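Local coordinates for TOG array regulator of axonemal microtubules protein 1 (Mus musculus, PDB 5DN7) that binds microtubules and promotes their polymerization through HEAT-repeat TOG domains, of which this chain is the second, and takes part in forming the primary cilium, at residues L75-N79 and F80-H84; V122-Q125 and E126-I130; F131-L134 and M135-G139; T172-S175 and E176-D179; G216-N219 and V220-K223. All blocks are in the same frame, centred on the assembly; numbering follows the deposited sequence.

Contact 1 (L75-N79 and F80-H84)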
loop_
_atom_site.group_PDB
_atom_site.type_symbol
_atom_site.label_atom_id
_atom_site.label_comp_id
_atom_site.label_asym_id
_atom_site.label_seq_id
_atom_site.Cartn_x
_atom_site.Cartn_y
_atom_site.Cartn_z
ATOM N N LEU A 75 7.581 13.439 -5.015
ATOM C CA LEU A 75 6.499 13.145 -4.085
ATOM C C LEU A 75 6.605 13.971 -2.801
ATOM O O LEU A 75 5.725 13.907 -1.945
ATOM C CB LEU A 75 6.472 11.659 -3.746
ATOM C CG LEU A 75 6.184 10.732 -4.920
ATOM C CD1 LEU A 75 6.316 9.303 -4.474
ATOM C CD2 LEU A 75 4.787 10.993 -5.500
ATOM N N ASP A 76 7.681 14.739 -2.669
ATOM C CA ASP A 76 7.831 15.659 -1.540
ATOM C C ASP A 76 7.169 17.004 -1.779
ATOM O O ASP A 76 7.134 17.846 -0.882
ATOM C CB ASP A 76 9.304 15.898 -1.224
ATOM C CG ASP A 76 9.945 14.726 -0.539
ATOM O OD1 ASP A 76 9.317 14.167 0.393
ATOM O OD2 ASP A 76 11.076 14.366 -0.937
ATOM N N ASP A 77 6.666 17.211 -2.990
ATOM C CA ASP A 77 6.039 18.475 -3.343
ATOM C C ASP A 77 4.915 18.846 -2.387
ATOM O O ASP A 77 4.149 17.974 -1.960
ATOM C CB ASP A 77 5.489 18.415 -4.757
ATOM C CG ASP A 77 5.551 19.748 -5.450
ATOM O OD1 ASP A 77 4.672 20.611 -5.196
ATOM O OD2 ASP A 77 6.494 19.931 -6.247
ATOM N N SER A 78 4.818 20.134 -2.055
ATOM C CA SER A 78 3.723 20.625 -1.215
ATOM C C SER A 78 2.409 20.633 -1.962
ATOM O O SER A 78 1.347 20.597 -1.351
ATOM C CB SER A 78 4.009 22.038 -0.689
ATOM O OG SER A 78 5.097 22.035 0.221
ATOM N N ASN A 79 2.488 20.696 -3.287
ATOM C CA ASN A 79 1.307 20.707 -4.124
ATOM C C ASN A 79 0.833 19.299 -4.461
ATOM O O ASN A 79 1.500 18.584 -5.201
ATOM C CB ASN A 79 1.588 21.490 -5.405
ATOM C CG ASN A 79 0.457 21.397 -6.403
ATOM O OD1 ASN A 79 -0.712 21.283 -6.028
ATOM N ND2 ASN A 79 0.793 21.469 -7.687
ATOM N N PHE A 80 -0.339 18.922 -3.951
ATOM C CA PHE A 80 -0.816 17.542 -4.085
ATOM C C PHE A 80 -1.070 17.146 -5.525
ATOM O O PHE A 80 -1.159 15.967 -5.803
ATOM C CB PHE A 80 -2.098 17.299 -3.274
ATOM C CG PHE A 80 -3.348 17.766 -3.960
ATOM C CD1 PHE A 80 -3.756 19.086 -3.862
ATOM C CD2 PHE A 80 -4.119 16.883 -4.704
ATOM C CE1 PHE A 80 -4.925 19.521 -4.505
ATOM C CE2 PHE A 80 -5.266 17.299 -5.344
ATOM C CZ PHE A 80 -5.679 18.617 -5.246
ATOM N N LYS A 81 -1.205 18.111 -6.432
ATOM C CA LYS A 81 -1.462 17.789 -7.839
ATOM C C LYS A 81 -0.182 17.301 -8.522
ATOM O O LYS A 81 -0.222 16.435 -9.422
ATOM C CB LYS A 81 -2.031 19.001 -8.579
ATOM C CG LYS A 81 -3.347 19.528 -8.001
ATOM C CD LYS A 81 -3.707 20.899 -8.577
ATOM C CE LYS A 81 -5.116 21.332 -8.170
ATOM N NZ LYS A 81 -5.307 22.816 -8.263
ATOM N N VAL A 82 0.944 17.865 -8.087
ATOM C CA VAL A 82 2.257 17.371 -8.480
ATOM C C VAL A 82 2.461 15.960 -7.939
ATOM O O VAL A 82 2.889 15.077 -8.663
ATOM C CB VAL A 82 3.391 18.282 -7.978
ATOM C CG1 VAL A 82 4.737 17.634 -8.241
ATOM C CG2 VAL A 82 3.315 19.634 -8.660
ATOM N N VAL A 83 2.133 15.752 -6.670
ATOM C CA VAL A 83 2.229 14.423 -6.090
ATOM C C VAL A 83 1.390 13.427 -6.890
ATOM O O VAL A 83 1.866 12.344 -7.235
ATOM C CB VAL A 83 1.778 14.421 -4.620
ATOM C CG1 VAL A 83 1.767 13.006 -4.074
ATOM C CG2 VAL A 83 2.689 15.305 -3.795
ATOM N N HIS A 84 0.157 13.820 -7.210
ATOM C CA HIS A 84 -0.767 12.972 -7.955
ATOM C C HIS A 84 -0.195 12.595 -9.317
ATOM O O HIS A 84 -0.162 11.403 -9.682
ATOM C CB HIS A 84 -2.132 13.666 -8.126
ATOM C CG HIS A 84 -3.079 12.909 -9.005
ATOM N ND1 HIS A 84 -3.312 13.255 -10.320
ATOM C CD2 HIS A 84 -3.823 11.801 -8.768
ATOM C CE1 HIS A 84 -4.165 12.396 -10.852
ATOM N NE2 HIS A 84 -4.492 11.501 -9.935
#

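Contact 2 (V122-Q125 and E126-I130)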
loop_
_atom_site.group_PDB
_atom_site.type_symbol
_atom_site.label_atom_id
_atom_site.label_comp_id
_atom_site.label_asym_id
_atom_site.label_seq_id
_atom_site.Cartn_x
_atom_site.Cartn_y
_atom_site.Cartn_z
ATOM N N VAL A 122 -7.822 11.167 -4.814
ATOM C CA VAL A 122 -7.088 10.961 -6.086
ATOM C C VAL A 122 -5.718 10.265 -5.839
ATOM O O VAL A 122 -5.281 9.323 -6.569
ATOM C CB VAL A 122 -6.886 12.302 -6.866
ATOM C CG1 VAL A 122 -8.173 12.715 -7.599
ATOM C CG2 VAL A 122 -6.408 13.395 -5.953
ATOM N N ILE A 123 -5.085 10.695 -4.752
ATOM C CA ILE A 123 -3.847 10.103 -4.298
ATOM C C ILE A 123 -4.040 8.619 -4.000
ATOM O O ILE A 123 -3.356 7.786 -4.578
ATOM C CB ILE A 123 -3.310 10.842 -3.061
ATOM C CG1 ILE A 123 -2.922 12.264 -3.454
ATOM C CG2 ILE A 123 -2.124 10.113 -2.454
ATOM C CD1 ILE A 123 -2.158 12.337 -4.744
ATOM N N LYS A 124 -4.986 8.306 -3.118
ATOM C CA LYS A 124 -5.311 6.929 -2.764
ATOM C C LYS A 124 -5.639 6.054 -3.993
ATOM O O LYS A 124 -5.240 4.885 -4.045
ATOM C CB LYS A 124 -6.472 6.906 -1.771
ATOM C CG LYS A 124 -6.897 5.505 -1.386
ATOM C CD LYS A 124 -7.885 5.509 -0.226
ATOM C CE LYS A 124 -8.521 4.126 -0.091
ATOM N NZ LYS A 124 -9.752 4.104 0.791
ATOM N N GLN A 125 -6.327 6.614 -4.987
ATOM C CA GLN A 125 -6.548 5.902 -6.249
ATOM C C GLN A 125 -5.210 5.440 -6.833
ATOM O O GLN A 125 -5.009 4.242 -7.151
ATOM C CB GLN A 125 -7.263 6.779 -7.280
ATOM C CG GLN A 125 -8.765 6.792 -7.174
ATOM C CD GLN A 125 -9.402 7.812 -8.108
ATOM O OE1 GLN A 125 -8.702 8.566 -8.796
ATOM N NE2 GLN A 125 -10.733 7.861 -8.115
ATOM N N GLU A 126 -4.293 6.399 -6.966
ATOM C CA GLU A 126 -3.020 6.015 -7.570
ATOM C C GLU A 126 -2.190 5.048 -6.708
ATOM O O GLU A 126 -1.624 4.069 -7.235
ATOM C CB GLU A 126 -2.201 7.258 -7.913
ATOM C CG GLU A 126 -2.914 8.148 -8.927
ATOM C CD GLU A 126 -3.241 7.407 -10.218
ATOM O OE1 GLU A 126 -2.450 6.526 -10.627
ATOM O OE2 GLU A 126 -4.292 7.699 -10.833
ATOM N N TYR A 127 -2.115 5.262 -5.396
ATOM C CA TYR A 127 -1.242 4.343 -4.674
ATOM C C TYR A 127 -1.877 2.955 -4.514
ATOM O O TYR A 127 -1.153 1.957 -4.439
ATOM C CB TYR A 127 -0.767 4.912 -3.327
ATOM C CG TYR A 127 -1.743 5.138 -2.198
ATOM C CD1 TYR A 127 -2.424 4.083 -1.591
ATOM C CD2 TYR A 127 -1.895 6.420 -1.654
ATOM C CE1 TYR A 127 -3.279 4.309 -0.514
ATOM C CE2 TYR A 127 -2.737 6.655 -0.585
ATOM C CZ TYR A 127 -3.424 5.604 -0.016
ATOM O OH TYR A 127 -4.258 5.861 1.047
ATOM N N MET A 128 -3.201 2.866 -4.507
ATOM C CA MET A 128 -3.835 1.548 -4.501
ATOM C C MET A 128 -3.535 0.813 -5.817
ATOM O O MET A 128 -3.242 -0.423 -5.813
ATOM C CB MET A 128 -5.349 1.648 -4.279
ATOM C CG MET A 128 -5.789 1.989 -2.844
ATOM S SD MET A 128 -4.940 1.018 -1.553
ATOM C CE MET A 128 -5.239 -0.683 -2.080
ATOM N N LYS A 129 -3.594 1.550 -6.932
ATOM C CA LYS A 129 -3.165 0.932 -8.203
ATOM C C LYS A 129 -1.750 0.369 -8.095
ATOM O O LYS A 129 -1.481 -0.810 -8.450
ATOM C CB LYS A 129 -3.225 1.933 -9.360
ATOM C CG LYS A 129 -4.635 2.263 -9.846
ATOM C CD LYS A 129 -4.578 3.498 -10.741
ATOM C CE LYS A 129 -5.943 3.877 -11.255
ATOM N NZ LYS A 129 -5.909 5.292 -11.723
ATOM N N ILE A 130 -0.842 1.197 -7.573
ATOM C CA ILE A 130 0.543 0.740 -7.447
ATOM C C ILE A 130 0.674 -0.521 -6.579
ATOM O O ILE A 130 1.256 -1.520 -7.017
ATOM C CB ILE A 130 1.449 1.845 -6.895
ATOM C CG1 ILE A 130 1.584 2.952 -7.935
ATOM C CG2 ILE A 130 2.828 1.297 -6.622
ATOM C CD1 ILE A 130 1.887 4.300 -7.356
HETATM O O HOH W 1 -6.129 9.338 -9.672
#

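Contact 3 (F131-L134 and M135-G139)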
loop_
_atom_site.group_PDB
_atom_site.type_symbol
_atom_site.label_atom_id
_atom_site.label_comp_id
_atom_site.label_asym_id
_atom_site.label_seq_id
_atom_site.Cartn_x
_atom_site.Cartn_y
_atom_site.Cartn_z
ATOM N N PHE A 131 0.135 -0.496 -5.362
ATOM C CA PHE A 131 0.271 -1.654 -4.478
ATOM C C PHE A 131 -0.350 -2.941 -5.067
ATOM O O PHE A 131 0.204 -4.023 -4.870
ATOM C CB PHE A 131 -0.336 -1.363 -3.095
ATOM C CG PHE A 131 0.569 -0.565 -2.186
ATOM C CD1 PHE A 131 1.751 -1.111 -1.718
ATOM C CD2 PHE A 131 0.238 0.732 -1.803
ATOM C CE1 PHE A 131 2.593 -0.383 -0.890
ATOM C CE2 PHE A 131 1.074 1.464 -0.963
ATOM C CZ PHE A 131 2.261 0.901 -0.509
ATOM N N LEU A 132 -1.481 -2.828 -5.775
ATOM C CA LEU A 132 -2.084 -4.012 -6.362
ATOM C C LEU A 132 -1.221 -4.550 -7.489
ATOM O O LEU A 132 -1.071 -5.781 -7.631
ATOM C CB LEU A 132 -3.503 -3.730 -6.870
ATOM C CG LEU A 132 -4.519 -3.628 -5.724
ATOM C CD1 LEU A 132 -5.829 -2.937 -6.151
ATOM C CD2 LEU A 132 -4.776 -5.011 -5.145
ATOM N N LYS A 133 -0.640 -3.652 -8.287
ATOM C CA LYS A 133 0.300 -4.117 -9.313
ATOM C C LYS A 133 1.495 -4.868 -8.672
ATOM O O LYS A 133 1.866 -5.980 -9.107
ATOM C CB LYS A 133 0.793 -2.943 -10.161
ATOM C CG LYS A 133 1.474 -3.368 -11.448
ATOM C CD LYS A 133 0.503 -4.174 -12.316
ATOM C CE LYS A 133 1.112 -4.622 -13.634
ATOM N NZ LYS A 133 0.008 -4.887 -14.630
ATOM N N LEU A 134 2.072 -4.258 -7.632
ATOM C CA LEU A 134 3.178 -4.876 -6.912
ATOM C C LEU A 134 2.800 -6.275 -6.447
ATOM O O LEU A 134 3.545 -7.219 -6.667
ATOM C CB LEU A 134 3.612 -4.039 -5.707
ATOM C CG LEU A 134 4.321 -2.699 -5.946
ATOM C CD1 LEU A 134 4.745 -2.090 -4.613
ATOM C CD2 LEU A 134 5.513 -2.830 -6.886
ATOM N N MET A 135 1.639 -6.406 -5.813
ATOM C CA MET A 135 1.216 -7.718 -5.332
ATOM C C MET A 135 1.045 -8.716 -6.459
ATOM O O MET A 135 1.329 -9.900 -6.292
ATOM C CB MET A 135 -0.088 -7.624 -4.565
ATOM C CG MET A 135 0.055 -6.907 -3.272
ATOM S SD MET A 135 -1.540 -6.655 -2.538
ATOM C CE MET A 135 -0.951 -5.692 -1.157
ATOM N N LYS A 136 0.539 -8.232 -7.586
ATOM C CA LYS A 136 0.371 -9.079 -8.750
ATOM C C LYS A 136 1.719 -9.605 -9.244
ATOM O O LYS A 136 1.822 -10.746 -9.678
ATOM C CB LYS A 136 -0.324 -8.315 -9.869
ATOM C CG LYS A 136 -0.669 -9.184 -11.077
ATOM C CD LYS A 136 -0.651 -8.382 -12.375
ATOM C CE LYS A 136 -1.422 -7.076 -12.232
ATOM N NZ LYS A 136 -2.808 -7.263 -11.701
ATOM N N GLU A 137 2.754 -8.773 -9.161
ATOM C CA GLU A 137 4.045 -9.112 -9.755
ATOM C C GLU A 137 4.955 -9.947 -8.840
ATOM O O GLU A 137 5.584 -10.899 -9.302
ATOM C CB GLU A 137 4.773 -7.831 -10.192
ATOM C CG GLU A 137 4.137 -7.148 -11.405
ATOM C CD GLU A 137 4.130 -8.052 -12.644
ATOM O OE1 GLU A 137 3.062 -8.178 -13.291
ATOM O OE2 GLU A 137 5.193 -8.647 -12.961
ATOM N N VAL A 138 5.027 -9.612 -7.554
ATOM C CA VAL A 138 5.907 -10.363 -6.655
ATOM C C VAL A 138 5.161 -11.143 -5.567
ATOM O O VAL A 138 5.773 -11.713 -4.667
ATOM C CB VAL A 138 6.946 -9.425 -6.001
ATOM C CG1 VAL A 138 7.477 -8.461 -7.046
ATOM C CG2 VAL A 138 6.358 -8.650 -4.816
ATOM N N GLY A 139 3.843 -11.191 -5.656
ATOM C CA GLY A 139 3.071 -11.919 -4.670
ATOM C C GLY A 139 2.740 -11.061 -3.458
ATOM O O GLY A 139 3.556 -10.259 -3.002
#

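Contact 4 (T172-S175 and E176-D179)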
loop_
_atom_site.group_PDB
_atom_site.type_symbol
_atom_site.label_atom_id
_atom_site.label_comp_id
_atom_site.label_asym_id
_atom_site.label_seq_id
_atom_site.Cartn_x
_atom_site.Cartn_y
_atom_site.Cartn_z
ATOM N N THR A 172 -8.262 -9.934 -2.194
ATOM C CA THR A 172 -7.940 -10.085 -3.607
ATOM C C THR A 172 -7.307 -11.461 -3.935
ATOM O O THR A 172 -7.451 -11.973 -5.047
ATOM C CB THR A 172 -6.987 -8.959 -4.057
ATOM O OG1 THR A 172 -7.614 -7.705 -3.793
ATOM C CG2 THR A 172 -6.631 -9.064 -5.536
ATOM N N TYR A 173 -6.635 -12.049 -2.951
ATOM C CA TYR A 173 -5.839 -13.253 -3.140
ATOM C C TYR A 173 -6.336 -14.383 -2.253
ATOM O O TYR A 173 -6.801 -14.134 -1.145
ATOM C CB TYR A 173 -4.362 -12.949 -2.859
ATOM C CG TYR A 173 -3.779 -12.030 -3.896
ATOM C CD1 TYR A 173 -3.391 -12.529 -5.127
ATOM C CD2 TYR A 173 -3.652 -10.654 -3.670
ATOM C CE1 TYR A 173 -2.874 -11.705 -6.103
ATOM C CE2 TYR A 173 -3.146 -9.810 -4.656
ATOM C CZ TYR A 173 -2.753 -10.355 -5.872
ATOM O OH TYR A 173 -2.233 -9.571 -6.880
ATOM N N PRO A 174 -6.232 -15.640 -2.734
ATOM C CA PRO A 174 -6.670 -16.797 -1.937
ATOM C C PRO A 174 -5.864 -16.982 -0.638
ATOM O O PRO A 174 -4.738 -16.513 -0.543
ATOM C CB PRO A 174 -6.445 -17.992 -2.890
ATOM C CG PRO A 174 -5.415 -17.527 -3.863
ATOM C CD PRO A 174 -5.611 -16.040 -4.017
ATOM N N SER A 175 -6.448 -17.678 0.331
ATOM C CA SER A 175 -5.840 -17.905 1.638
ATOM C C SER A 175 -4.421 -18.476 1.594
ATOM O O SER A 175 -3.576 -18.129 2.428
ATOM C CB SER A 175 -6.712 -18.857 2.455
ATOM O OG SER A 175 -7.852 -18.188 2.955
ATOM N N GLU A 176 -4.166 -19.366 0.642
ATOM C CA GLU A 176 -2.906 -20.085 0.632
ATOM C C GLU A 176 -1.753 -19.225 0.130
ATOM O O GLU A 176 -0.616 -19.629 0.241
ATOM C CB GLU A 176 -3.016 -21.372 -0.214
ATOM C CG GLU A 176 -3.141 -21.146 -1.701
ATOM C CD GLU A 176 -4.582 -21.080 -2.164
ATOM O OE1 GLU A 176 -5.498 -20.929 -1.296
ATOM O OE2 GLU A 176 -4.790 -21.191 -3.406
ATOM N N ASP A 177 -2.038 -18.050 -0.430
ATOM C CA ASP A 177 -0.967 -17.129 -0.806
ATOM C C ASP A 177 -0.371 -16.428 0.424
ATOM O O ASP A 177 0.631 -15.736 0.324
ATOM C CB ASP A 177 -1.473 -16.075 -1.795
ATOM C CG ASP A 177 -1.713 -16.639 -3.179
ATOM O OD1 ASP A 177 -1.564 -17.868 -3.334
ATOM O OD2 ASP A 177 -2.075 -15.854 -4.096
ATOM N N PHE A 178 -1.000 -16.619 1.575
ATOM C CA PHE A 178 -0.602 -15.923 2.793
ATOM C C PHE A 178 -0.159 -16.872 3.892
ATOM O O PHE A 178 -0.678 -17.988 4.029
ATOM C CB PHE A 178 -1.757 -15.066 3.340
ATOM C CG PHE A 178 -2.202 -13.995 2.413
ATOM C CD1 PHE A 178 -1.510 -12.792 2.337
ATOM C CD2 PHE A 178 -3.301 -14.194 1.590
ATOM C CE1 PHE A 178 -1.921 -11.798 1.470
ATOM C CE2 PHE A 178 -3.724 -13.194 0.726
ATOM C CZ PHE A 178 -3.034 -11.999 0.659
ATOM N N ASP A 179 0.790 -16.398 4.686
ATOM C CA ASP A 179 1.107 -17.004 5.975
ATOM C C ASP A 179 0.220 -16.312 7.009
ATOM O O ASP A 179 0.582 -15.260 7.557
ATOM C CB ASP A 179 2.593 -16.840 6.302
ATOM C CG ASP A 179 3.010 -17.598 7.547
ATOM O OD1 ASP A 179 2.156 -17.889 8.411
ATOM O OD2 ASP A 179 4.219 -17.904 7.661
#

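Contact 5 (G216-N219 and V220-K223)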
loop_
_atom_site.group_PDB
_atom_site.type_symbol
_atom_site.label_atom_id
_atom_site.label_comp_id
_atom_site.label_asym_id
_atom_site.label_seq_id
_atom_site.Cartn_x
_atom_site.Cartn_y
_atom_site.Cartn_z
ATOM N N GLY A 216 -12.313 -23.397 11.991
ATOM C CA GLY A 216 -11.550 -24.400 12.709
ATOM C C GLY A 216 -10.138 -23.977 13.068
ATOM O O GLY A 216 -9.350 -24.800 13.527
ATOM N N LYS A 217 -9.817 -22.696 12.862
ATOM C CA LYS A 217 -8.500 -22.141 13.204
ATOM C C LYS A 217 -8.495 -20.677 13.662
ATOM O O LYS A 217 -7.614 -19.925 13.263
ATOM C CB LYS A 217 -7.542 -22.265 12.008
ATOM C CG LYS A 217 -7.127 -23.675 11.661
ATOM C CD LYS A 217 -6.224 -23.699 10.459
ATOM C CE LYS A 217 -5.752 -25.104 10.214
ATOM N NZ LYS A 217 -4.881 -25.170 9.012
ATOM N N THR A 218 -9.450 -20.286 14.506
ATOM C CA THR A 218 -9.512 -18.929 15.073
ATOM C C THR A 218 -8.622 -18.813 16.322
ATOM O O THR A 218 -8.282 -17.700 16.834
ATOM C CB THR A 218 -10.974 -18.559 15.421
ATOM O OG1 THR A 218 -11.784 -18.664 14.247
ATOM C CG2 THR A 218 -11.085 -17.151 15.983
ATOM N N ASN A 219 -8.165 -19.982 16.710
ATOM C CA ASN A 219 -7.410 -20.166 17.904
ATOM C C ASN A 219 -6.149 -19.317 17.828
ATOM O O ASN A 219 -5.738 -18.766 18.780
ATOM C CB ASN A 219 -7.064 -21.645 18.035
ATOM C CG ASN A 219 -8.275 -22.499 18.372
ATOM O OD1 ASN A 219 -9.255 -22.013 18.909
ATOM N ND2 ASN A 219 -8.218 -23.767 18.052
ATOM N N VAL A 220 -5.563 -19.244 16.667
ATOM C CA VAL A 220 -4.329 -18.536 16.400
ATOM C C VAL A 220 -4.567 -17.033 16.466
ATOM O O VAL A 220 -3.668 -16.284 16.849
ATOM C CB VAL A 220 -3.734 -18.938 15.024
ATOM C CG1 VAL A 220 -4.688 -18.613 13.917
ATOM C CG2 VAL A 220 -2.424 -18.233 14.789
ATOM N N LEU A 221 -5.790 -16.606 16.133
ATOM C CA LEU A 221 -6.168 -15.201 16.224
ATOM C C LEU A 221 -6.250 -14.777 17.670
ATOM O O LEU A 221 -5.862 -13.651 18.035
ATOM C CB LEU A 221 -7.512 -14.928 15.542
ATOM C CG LEU A 221 -7.521 -14.886 14.021
ATOM C CD1 LEU A 221 -8.906 -14.550 13.528
ATOM C CD2 LEU A 221 -6.519 -13.864 13.528
ATOM N N PHE A 222 -6.768 -15.677 18.503
ATOM C CA PHE A 222 -6.801 -15.355 19.931
ATOM C C PHE A 222 -5.396 -15.368 20.574
ATOM O O PHE A 222 -5.120 -14.594 21.503
ATOM C CB PHE A 222 -7.747 -16.304 20.654
ATOM C CG PHE A 222 -9.165 -16.229 20.146
ATOM C CD1 PHE A 222 -9.684 -15.029 19.685
ATOM C CD2 PHE A 222 -9.965 -17.362 20.091
ATOM C CE1 PHE A 222 -10.987 -14.951 19.208
ATOM C CE2 PHE A 222 -11.272 -17.290 19.611
ATOM C CZ PHE A 222 -11.778 -16.080 19.170
ATOM N N LYS A 223 -4.498 -16.195 20.083
ATOM C CA LYS A 223 -3.135 -16.124 20.508
ATOM C C LYS A 223 -2.501 -14.806 20.076
ATOM O O LYS A 223 -1.791 -14.212 20.830
ATOM C CB LYS A 223 -2.333 -17.289 19.964
ATOM C CG LYS A 223 -2.907 -18.634 20.373
ATOM C CD LYS A 223 -1.904 -19.759 20.331
ATOM C CE LYS A 223 -2.334 -20.869 19.411
ATOM N NZ LYS A 223 -1.233 -21.210 18.482
#

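Contact 1 (L75-N79 and F80-H84)
Asn-79 grips the first turn of helix 80-97 through both its side chain and its backbone. With CG anti to the backbone N (chi1 173°), the amide folds back over the helix start, and OD1 takes a weak but fairly straight hydrogen bond from Lys-81 N at 3.2 Å, the mark of an N-cap. The carbonyl O of Asn-79 then accepts from Val-83 N at 3.3 Å, and more weakly from Val-82 N. On the other side of the amide, ND2 lies 3.3 Å from Val-82 CG2, the two side chains crossing at about a right angle.

Asp-77 presses its carboxylate on the other branch of the same valine, OD2 sitting 3.5 Å from Val-82 CG1. Its OD1 uses the anti lone pair to accept from Asn-79 N at 2.9 Å, an Asx turn that sets the cap residue in place, while OD2 forms a salt bridge with Arg-40. With alanine in place of this aspartate, Arg-40 is likely to lose its charge partner and the Asn-79 N-H its acceptor, freeing the turn ahead of the cap.

Deeper in, Leu-75 CD2 packs 3.9 Å from Val-83 CG1. This turn joins helices 61-74 and 80-97 of a predicted HEAT repeat, and such intra-repeat turns line the tubulin-binding edge in TOG domains, probably here too; Val-82 faces helix 40-52, and Val-83 meets Ile-123 of helix 121-138.

Contact 2 (V122-Q125 and E126-I130)
A water links Gln-125 OE1, at 2.8 Å, to Glu-126 OE2, at 2.7 Å. Lys-129 NZ holds the same OE2 in a 3.0 Å salt bridge, coming at it from above the carboxylate plane. Glu-126 reaches both partners because its chain bends at chi2 (-57°). The amide of Gln-125 is held at its other end too, NE2 donating to Gln-256 OE1.

These groups line one side of helix 121-138, in a predicted HEAT repeat of the TOG solenoid. The backbone of this helix is closed by i+4 to i hydrogen bonds, among them Tyr-127 N to Ile-123 O. Elsewhere on it, Tyr-127 CG sits between its own N and carbonyl carbon (chi1 67°), which lays the ring back over the preceding turn. Lys-124 CA stands over one ring face, 3.6 Å from the centroid, in a CH-pi contact, and Ile-123 CG2 touches CD2 at 3.8 Å. Replacing Tyr-127 by an alanine would probably uncover Lys-124 CA and leave Glu-161, across on helix 156-172, without the hydroxyl it now bonds.

Contact 3 (F131-L134 and M135-G139)
Met-135 and Phe-131 are joined by the first of four backbone hydrogen bonds in the last turns of helix 121-138, Met-135 N donating to Phe-131 O at 2.9 Å. Lys-136 N and Glu-137 N follow, to Leu-132 O and Lys-133 O. Val-138 N closes the series on Leu-134 O at 3.0 Å. That carbonyl is shared, since Glu-137 N also reaches it weakly. Gly-139 then leaves helical angles with positive phi (87°), a conformation that suits glycine, since a CB would collide with the carbonyl O of Val-138.

In van der Waals contact, Met-135 CG, anti to its carbonyl carbon (chi1 -69°), lies 3.3 Å from Phe-131 O; the chain then runs extended, with SD 4.5 Å from Leu-132 CD2.

The charged side chains meet mainly through their carbons. Lys-133 and Lys-136 cross, and CD of the former comes tightly to CE of the latter at 3.5 Å, because Lys-136 bends at chi3 (-48°). Their ammonium nitrogens remain 4.7 Å apart. Glu-137 runs alongside Lys-133, pointing the same way; its OE1 stays 4.7 Å from Lys-133 NZ, not in contact, though its charge probably offsets part of that lysine's.

Met-135 packs on Ile-165 of helix 156-172 and Leu-144 of helix 140-148, whereas Leu-134 and Val-138 turn to Leu-105 of helix 105-114, so that this helix end is wedged between neighbours in the solenoid.

Contact 4 (T172-S175 and E176-D179)
The Phe-178 ring has the carbonyl O of Tyr-173 at its edge, in the ring plane, and its CE2 packs 3.6 Å from Tyr-173 CB. The tyrosine ring in turn carries the methyl CG2 of Thr-172 on one face, while Asp-177 OD2 approaches its CD1 obliquely at 3.7 Å, the ring and carboxylate planes 39° apart.

Between these rings the chain makes a short 3-10 turn, connecting helices 156-172 and 180-187 of the TOG domain. Asp-177 N bonds to Pro-174 O and Phe-178 N to Ser-175 O, each at 3.1 Å, the i+3 to i pattern of such a turn.

Two carboxylates close round the proline ring: Asp-177 OD2 lies 3.5 Å from CD of Pro-174, and Glu-176 OE1 an equal 3.5 Å from its CB. Glu-176 gets there with CG between its N and carbonyl carbon (chi1 70°) and a bend at chi2. Ser-175 OG bonds to Ser-212 O, and Phe-178 inserts against Pro-140 and Leu-144 of helix 140-148.

Contact 5 (G216-N219 and V220-K223)
Phe-222 leans back over Thr-218, four residues earlier in the chain. CB lies 3.7 Å from Asn-219 O. CG and CD2 come next, each close to the carbonyl O of Thr-218, which stands above one ring face, offset toward the rim. Farther out, CE2 and CZ meet the threonine methyl, CZ at 3.4 Å from Thr-218 CG2. The methyl sits over the face, 3.9 Å from the ring centroid and 29° off the normal, a CH-pi contact. It points there because CG2 is anti to the threonine's N, with OG1 turned beside that N (chi1 -57°).

The backbone fixes the same pair. Phe-222 N donates to Thr-218 O at 3.0 Å, and Leu-221 N adds a weak second bond to that oxygen, so one carbonyl holds two N-H groups while lying against the ring. Lys-223 N bonds to Asn-219 O at 3.1 Å, and Lys-223 CG folds close to the same oxygen. On another side of the turn, Val-220 CG1 approaches Lys-217 O at 3.3 Å.

This is the first turn of helix 219-226 in the TOG domain. Phe-222 and Thr-218 both touch Leu-245 of helix 237-246; Leu-221 packs on Phe-206 and Ala-210 of helix 196-213, and Val-220 reaches Phe-185 of helix 180-187.

How the contacts relate
The five contacts run in series along the TOG solenoid, contacts 1 and 5 lying about 43 Å apart between centres. Contacts 1 and 2 touch where His-84 packs against helix 121-138, its CA 3.6 Å from Ile-123 CD1. Contacts 2 and 3 are successive parts of that helix. Contact 3 meets contact 4 through Tyr-173, whose OH comes to 3.2 Å from Lys-136 N. Contact 5 is separate, its nearest atoms about 8 Å from contact 4. Contact 1, a turn within a repeat, and contact 4, between two repeats, lie on opposite sides of the chain's centre, centres about 34 Å apart, the edge with contact 1 probably facing tubulin as in other TOG domains.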